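Local coordinates for protein phosphoribosyl-aminoimidazole carboxylase (Aspergillus clavatus, PDB 3K5I) that probably catalyses the ATP-dependent carboxylation of 5-aminoimidazole ribonucleotide to its N5-carboxyamino derivative in purine biosynthesis, as a member of the ATP-grasp superfamily, at residues A[36-41]-A[298-303]; A[41-46]-A[310-315]. One frame throughout, in Å; residues are numbered along the deposited sequence.

Interaction 1 (A[36-41]-A[298-303]); sequences GRMLVE and YTIEGC
A slight, apolar contact between M38 and I300 joins helix 34-46 to the short helix 299-302, and the two segments together bury just 75 Å². The backbones stand well apart, with the CA atoms of M38 and I300 separated by 9.2 Å, and the distance is spanned by the unbranched methionine chain and the straight CG1-CD1 arm of the isoleucine. That arm runs out fully extended (chi2 -178°) and presents CD1. The M38 chain meets it at about a right angle, and SD lies 3.8 Å from I300 CD1. A bend at the thioether (chi3 -69°) swings the methyl CE of M38 aside, leaving sulfur as the touching atom. Methionine suits this place because it is long enough to reach I300 from so distant a backbone, and its flexible thioether can bend to lay sulfur against the methyl. F308 of helix 307-315 packs on both M38 and I300.

Helix 34-46 follows strand 26-30 through a glycine-rich turn, a strand-turn-helix unit consistent with the Rossmann-like start of the preATP-grasp domain. G36, on its first turn, touches the bound 5-aminoimidazole ribonucleotide and gives its N-H to E93; the side chain of M38 lies about 7 Å from that ligand. One turn beyond M38, E41 makes a distant approach at the margin, its OE1 standing 4.5 Å from I300 CD1 with no attraction implied. OE1 instead forms a salt bridge with R45 of the second subunit, an arginine that also packs on I300 and so places this side of the contact at the dimer interface.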
loop_
_atom_site.group_PDB
_atom_site.type_symbol
_atom_site.label_atom_id
_atom_site.label_comp_id
_atom_site.label_asym_id
_atom_site.label_seq_id
_atom_site.Cartn_x
_atom_site.Cartn_y
_atom_site.Cartn_z
ATOM N N GLY A 36 9.770 9.785 -2.748
ATOM C CA GLY A 36 10.366 8.903 -3.702
ATOM C C GLY A 36 9.948 7.601 -3.200
ATOM O O GLY A 36 9.627 6.775 -4.042
ATOM N N ARG A 37 9.897 7.407 -1.890
ATOM C CA ARG A 37 9.466 6.034 -1.501
ATOM C C ARG A 37 8.013 5.627 -1.809
ATOM O O ARG A 37 7.660 4.467 -2.077
ATOM C CB ARG A 37 9.779 5.839 -0.017
ATOM C CG ARG A 37 9.605 4.432 0.535
ATOM C CD ARG A 37 9.650 4.487 2.071
ATOM N NE ARG A 37 9.352 3.240 2.811
ATOM C CZ ARG A 37 10.292 2.520 3.419
ATOM N NH1 ARG A 37 11.570 2.874 3.310
ATOM N NH2 ARG A 37 9.944 1.455 4.120
ATOM N N MET A 38 7.105 6.575 -1.675
ATOM C CA MET A 38 5.723 6.263 -1.951
ATOM C C MET A 38 5.647 6.035 -3.444
ATOM O O MET A 38 4.915 5.165 -3.944
ATOM C CB MET A 38 4.777 7.364 -1.446
ATOM C CG MET A 38 4.631 7.028 0.017
ATOM S SD MET A 38 3.618 8.105 1.020
ATOM C CE MET A 38 4.554 9.456 1.034
ATOM N N LEU A 39 6.450 6.789 -4.175
ATOM C CA LEU A 39 6.427 6.545 -5.616
ATOM C C LEU A 39 6.835 5.093 -5.931
ATOM O O LEU A 39 6.170 4.454 -6.737
ATOM C CB LEU A 39 7.226 7.595 -6.402
ATOM C CG LEU A 39 6.875 7.598 -7.901
ATOM C CD1 LEU A 39 5.549 8.236 -8.370
ATOM C CD2 LEU A 39 8.022 8.133 -8.742
ATOM N N VAL A 40 7.901 4.578 -5.309
ATOM C CA VAL A 40 8.386 3.199 -5.499
ATOM C C VAL A 40 7.318 2.241 -5.017
ATOM O O VAL A 40 7.012 1.268 -5.698
ATOM C CB VAL A 40 9.758 2.911 -4.807
ATOM C CG1 VAL A 40 10.440 1.554 -5.278
ATOM C CG2 VAL A 40 10.700 4.030 -5.183
ATOM N N GLU A 41 6.669 2.474 -3.891
ATOM C CA GLU A 41 5.642 1.470 -3.686
ATOM C C GLU A 41 4.769 1.369 -4.932
ATOM O O GLU A 41 4.435 0.275 -5.439
ATOM C CB GLU A 41 4.747 1.896 -2.559
ATOM C CG GLU A 41 5.627 2.460 -1.458
ATOM C CD GLU A 41 4.772 2.871 -0.274
ATOM O OE1 GLU A 41 3.664 3.371 -0.512
ATOM O OE2 GLU A 41 5.079 2.654 0.911
ATOM N N TYR A 298 -3.254 11.439 1.538
ATOM C CA TYR A 298 -4.516 10.774 1.806
ATOM C C TYR A 298 -4.990 9.989 0.570
ATOM O O TYR A 298 -5.845 9.074 0.658
ATOM C CB TYR A 298 -5.625 11.753 2.238
ATOM C CG TYR A 298 -6.179 12.441 1.013
ATOM C CD1 TYR A 298 -5.553 13.610 0.571
ATOM C CD2 TYR A 298 -7.238 11.912 0.269
ATOM C CE1 TYR A 298 -6.017 14.230 -0.580
ATOM C CE2 TYR A 298 -7.747 12.548 -0.924
ATOM C CZ TYR A 298 -7.116 13.735 -1.325
ATOM O OH TYR A 298 -7.439 14.533 -2.443
ATOM N N THR A 299 -4.417 10.282 -0.595
ATOM C CA THR A 299 -4.915 9.571 -1.788
ATOM C C THR A 299 -4.728 8.056 -1.804
ATOM O O THR A 299 -5.462 7.283 -2.503
ATOM C CB THR A 299 -4.381 10.268 -3.027
ATOM O OG1 THR A 299 -2.934 10.322 -2.958
ATOM C CG2 THR A 299 -4.988 11.696 -3.046
ATOM N N ILE A 300 -3.724 7.631 -1.033
ATOM C CA ILE A 300 -3.413 6.207 -0.929
ATOM C C ILE A 300 -4.559 5.407 -0.422
ATOM O O ILE A 300 -5.013 4.465 -1.040
ATOM C CB ILE A 300 -2.270 5.958 0.037
ATOM C CG1 ILE A 300 -0.992 6.483 -0.627
ATOM C CG2 ILE A 300 -2.072 4.457 0.084
ATOM C CD1 ILE A 300 0.381 6.316 0.141
ATOM N N GLU A 301 -5.099 5.798 0.714
ATOM C CA GLU A 301 -6.234 4.999 1.161
ATOM C C GLU A 301 -7.520 5.678 0.730
ATOM O O GLU A 301 -8.617 5.074 0.768
ATOM C CB GLU A 301 -6.263 4.984 2.680
ATOM C CG GLU A 301 -5.044 4.267 3.275
ATOM C CD GLU A 301 -3.798 5.151 3.360
ATOM O OE1 GLU A 301 -3.869 6.368 3.088
ATOM O OE2 GLU A 301 -2.734 4.556 3.691
ATOM N N GLY A 302 -7.371 6.932 0.330
ATOM C CA GLY A 302 -8.547 7.694 -0.031
ATOM C C GLY A 302 -9.185 7.581 -1.383
ATOM O O GLY A 302 -10.338 7.997 -1.526
ATOM N N CYS A 303 -8.431 7.088 -2.360
ATOM C CA CYS A 303 -8.926 6.960 -3.721
ATOM C C CYS A 303 -8.380 5.708 -4.369
ATOM O O CYS A 303 -7.413 5.171 -3.847
ATOM C CB CYS A 303 -8.363 8.069 -4.589
ATOM S SG CYS A 303 -8.307 9.774 -3.949
#

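Interaction 2 (A[41-46]-A[310-315]); sequences ESANRL and AHLRAI
L312 pushes its side chain against helix 34-46 and loses more surface here than any other residue of the two segments. Its CD1 methyl settles over the S42-A43 peptide link, 3.7 Å from CA of A43. The carbonyl carbon C of S42 is hardly farther, at 3.9 Å from the same CD1 of L312. The approach is therefore of a methyl to a helix backbone, more than of one side chain to another. The extended outer torsion of L312 (chi2 -179°) carries CD1 out to that backbone. A43 suits such a place because a small residue lets the partner come this near: its own CB is 4.0 Å from CD1 of L312. The helices are correspondingly close, with the CA atoms of A43 and L312 7.4 Å apart.

L46, a turn further on, has the next largest buried area. It points toward the partner helix but stays looser: its CD1 is 4.8 Å from CD1 of L312, near but not in direct contact. The same holds for R313, whose NH2 lies 5.1 Å from CD2 of L46. NH1 of this arginine is hydrogen-bonded to the carbonyls of P319 and of L353 in the second subunit.

S42 adds a polar tie between the same two helices, since its OG is hydrogen-bonded to D309 OD1 one turn before L312. L312 and I315 also pack on V27 of strand 26-30, in the parallel sheet, while H311 is hydrogen-bonded through NE2 to T91 OG1 of strand 89-92 and through ND1 to V270 N of strand 269-278.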
loop_
_atom_site.group_PDB
_atom_site.type_symbol
_atom_site.label_atom_id
_atom_site.label_comp_id
_atom_site.label_asym_id
_atom_site.label_seq_id
_atom_site.Cartn_x
_atom_site.Cartn_y
_atom_site.Cartn_z
ATOM N N GLU A 41 6.669 2.474 -3.891
ATOM C CA GLU A 41 5.642 1.470 -3.686
ATOM C C GLU A 41 4.769 1.369 -4.932
ATOM O O GLU A 41 4.435 0.275 -5.439
ATOM C CB GLU A 41 4.747 1.896 -2.559
ATOM C CG GLU A 41 5.627 2.460 -1.458
ATOM C CD GLU A 41 4.772 2.871 -0.274
ATOM O OE1 GLU A 41 3.664 3.371 -0.512
ATOM O OE2 GLU A 41 5.079 2.654 0.911
ATOM N N SER A 42 4.361 2.515 -5.450
ATOM C CA SER A 42 3.471 2.448 -6.633
ATOM C C SER A 42 4.173 1.798 -7.809
ATOM O O SER A 42 3.518 1.147 -8.590
ATOM C CB SER A 42 3.089 3.866 -7.067
ATOM O OG SER A 42 2.113 4.376 -6.179
ATOM N N ALA A 43 5.487 1.974 -7.944
ATOM C CA ALA A 43 6.205 1.424 -9.083
ATOM C C ALA A 43 6.253 -0.092 -9.077
ATOM O O ALA A 43 6.078 -0.798 -10.103
ATOM C CB ALA A 43 7.664 2.188 -9.264
ATOM N N ASN A 44 6.406 -0.558 -7.856
ATOM C CA ASN A 44 6.560 -1.960 -7.470
ATOM C C ASN A 44 5.305 -2.749 -7.753
ATOM O O ASN A 44 5.357 -3.941 -8.138
ATOM C CB ASN A 44 6.855 -2.025 -5.962
ATOM C CG ASN A 44 8.300 -1.650 -5.613
ATOM O OD1 ASN A 44 9.174 -1.522 -6.492
ATOM N ND2 ASN A 44 8.575 -1.562 -4.298
ATOM N N ARG A 45 4.180 -2.071 -7.530
ATOM C CA ARG A 45 2.917 -2.766 -7.802
ATOM C C ARG A 45 2.747 -2.992 -9.320
ATOM O O ARG A 45 2.069 -3.892 -9.784
ATOM C CB ARG A 45 1.792 -1.911 -7.265
ATOM C CG ARG A 45 1.819 -1.775 -5.727
ATOM C CD ARG A 45 0.657 -2.638 -5.334
ATOM N NE ARG A 45 0.667 -2.979 -3.916
ATOM C CZ ARG A 45 -0.257 -2.467 -3.105
ATOM N NH1 ARG A 45 -1.186 -1.643 -3.559
ATOM N NH2 ARG A 45 -0.263 -2.768 -1.827
ATOM N N LEU A 46 3.397 -2.181 -10.142
ATOM C CA LEU A 46 3.283 -2.415 -11.573
ATOM C C LEU A 46 4.550 -3.061 -12.201
ATOM O O LEU A 46 4.609 -3.314 -13.409
ATOM C CB LEU A 46 2.918 -1.094 -12.234
ATOM C CG LEU A 46 1.589 -0.457 -11.880
ATOM C CD1 LEU A 46 1.781 0.720 -12.839
ATOM C CD2 LEU A 46 0.336 -1.343 -12.116
ATOM N N ALA A 310 -0.848 7.909 -9.846
ATOM C CA ALA A 310 -1.148 8.881 -10.878
ATOM C C ALA A 310 0.074 9.475 -11.575
ATOM O O ALA A 310 0.168 9.514 -12.822
ATOM C CB ALA A 310 -2.084 9.932 -10.320
ATOM N N HIS A 311 1.017 9.916 -10.753
ATOM C CA HIS A 311 2.239 10.511 -11.290
ATOM C C HIS A 311 3.023 9.580 -12.230
ATOM O O HIS A 311 3.481 9.988 -13.280
ATOM C CB HIS A 311 3.136 10.926 -10.170
ATOM C CG HIS A 311 4.316 11.676 -10.662
ATOM N ND1 HIS A 311 4.247 13.025 -10.950
ATOM C CD2 HIS A 311 5.568 11.270 -10.994
ATOM C CE1 HIS A 311 5.416 13.419 -11.432
ATOM N NE2 HIS A 311 6.243 12.383 -11.449
ATOM N N LEU A 312 3.158 8.309 -11.891
ATOM C CA LEU A 312 3.879 7.406 -12.771
ATOM C C LEU A 312 3.155 7.305 -14.077
ATOM O O LEU A 312 3.753 7.395 -15.126
ATOM C CB LEU A 312 3.819 6.014 -12.162
ATOM C CG LEU A 312 4.940 5.598 -11.230
ATOM C CD1 LEU A 312 4.549 4.177 -10.864
ATOM C CD2 LEU A 312 6.327 5.695 -11.976
ATOM N N ARG A 313 1.837 7.091 -14.012
ATOM C CA ARG A 313 1.049 6.976 -15.224
ATOM C C ARG A 313 1.243 8.180 -16.118
ATOM O O ARG A 313 1.443 8.066 -17.345
ATOM C CB ARG A 313 -0.449 6.812 -14.887
ATOM C CG ARG A 313 -0.702 5.413 -14.344
ATOM C CD ARG A 313 -2.071 5.232 -13.590
ATOM N NE ARG A 313 -2.321 3.848 -13.149
ATOM C CZ ARG A 313 -3.297 3.047 -13.587
ATOM N NH1 ARG A 313 -4.121 3.406 -14.542
ATOM N NH2 ARG A 313 -3.471 1.824 -13.114
ATOM N N ALA A 314 1.173 9.343 -15.467
ATOM C CA ALA A 314 1.272 10.578 -16.247
ATOM C C ALA A 314 2.574 10.707 -17.020
ATOM O O ALA A 314 2.606 11.056 -18.212
ATOM C CB ALA A 314 1.078 11.800 -15.382
ATOM N N ILE A 315 3.669 10.446 -16.320
ATOM C CA ILE A 315 4.945 10.594 -16.968
ATOM C C ILE A 315 5.270 9.434 -17.908
ATOM O O ILE A 315 6.298 9.487 -18.587
ATOM C CB ILE A 315 6.105 10.667 -15.924
ATOM C CG1 ILE A 315 6.191 9.375 -15.152
ATOM C CG2 ILE A 315 6.001 11.842 -14.960
ATOM C CD1 ILE A 315 7.426 9.505 -14.332
#

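Overall arrangement
Both contacts use helix 34-46, its first half in interaction 1 and its second in interaction 2, with E41 common to the two segments. The partners are consecutive helices, 299-302 and 307-315, and the centres of the contacts lie 9 Å apart. L39 connects them, its CD1 packing 3.9 Å from CG of L312. Interaction 2 is the more buried and more extensive, a methyl set against backbone where a small residue permits it. Interaction 1 is smaller and partly buried, a thioether against a methyl across a wider helix separation, near the ribonucleotide pocket and with a charged residue at its margin. Each also meets the second subunit, so one helix serves both the interior and the dimer interface.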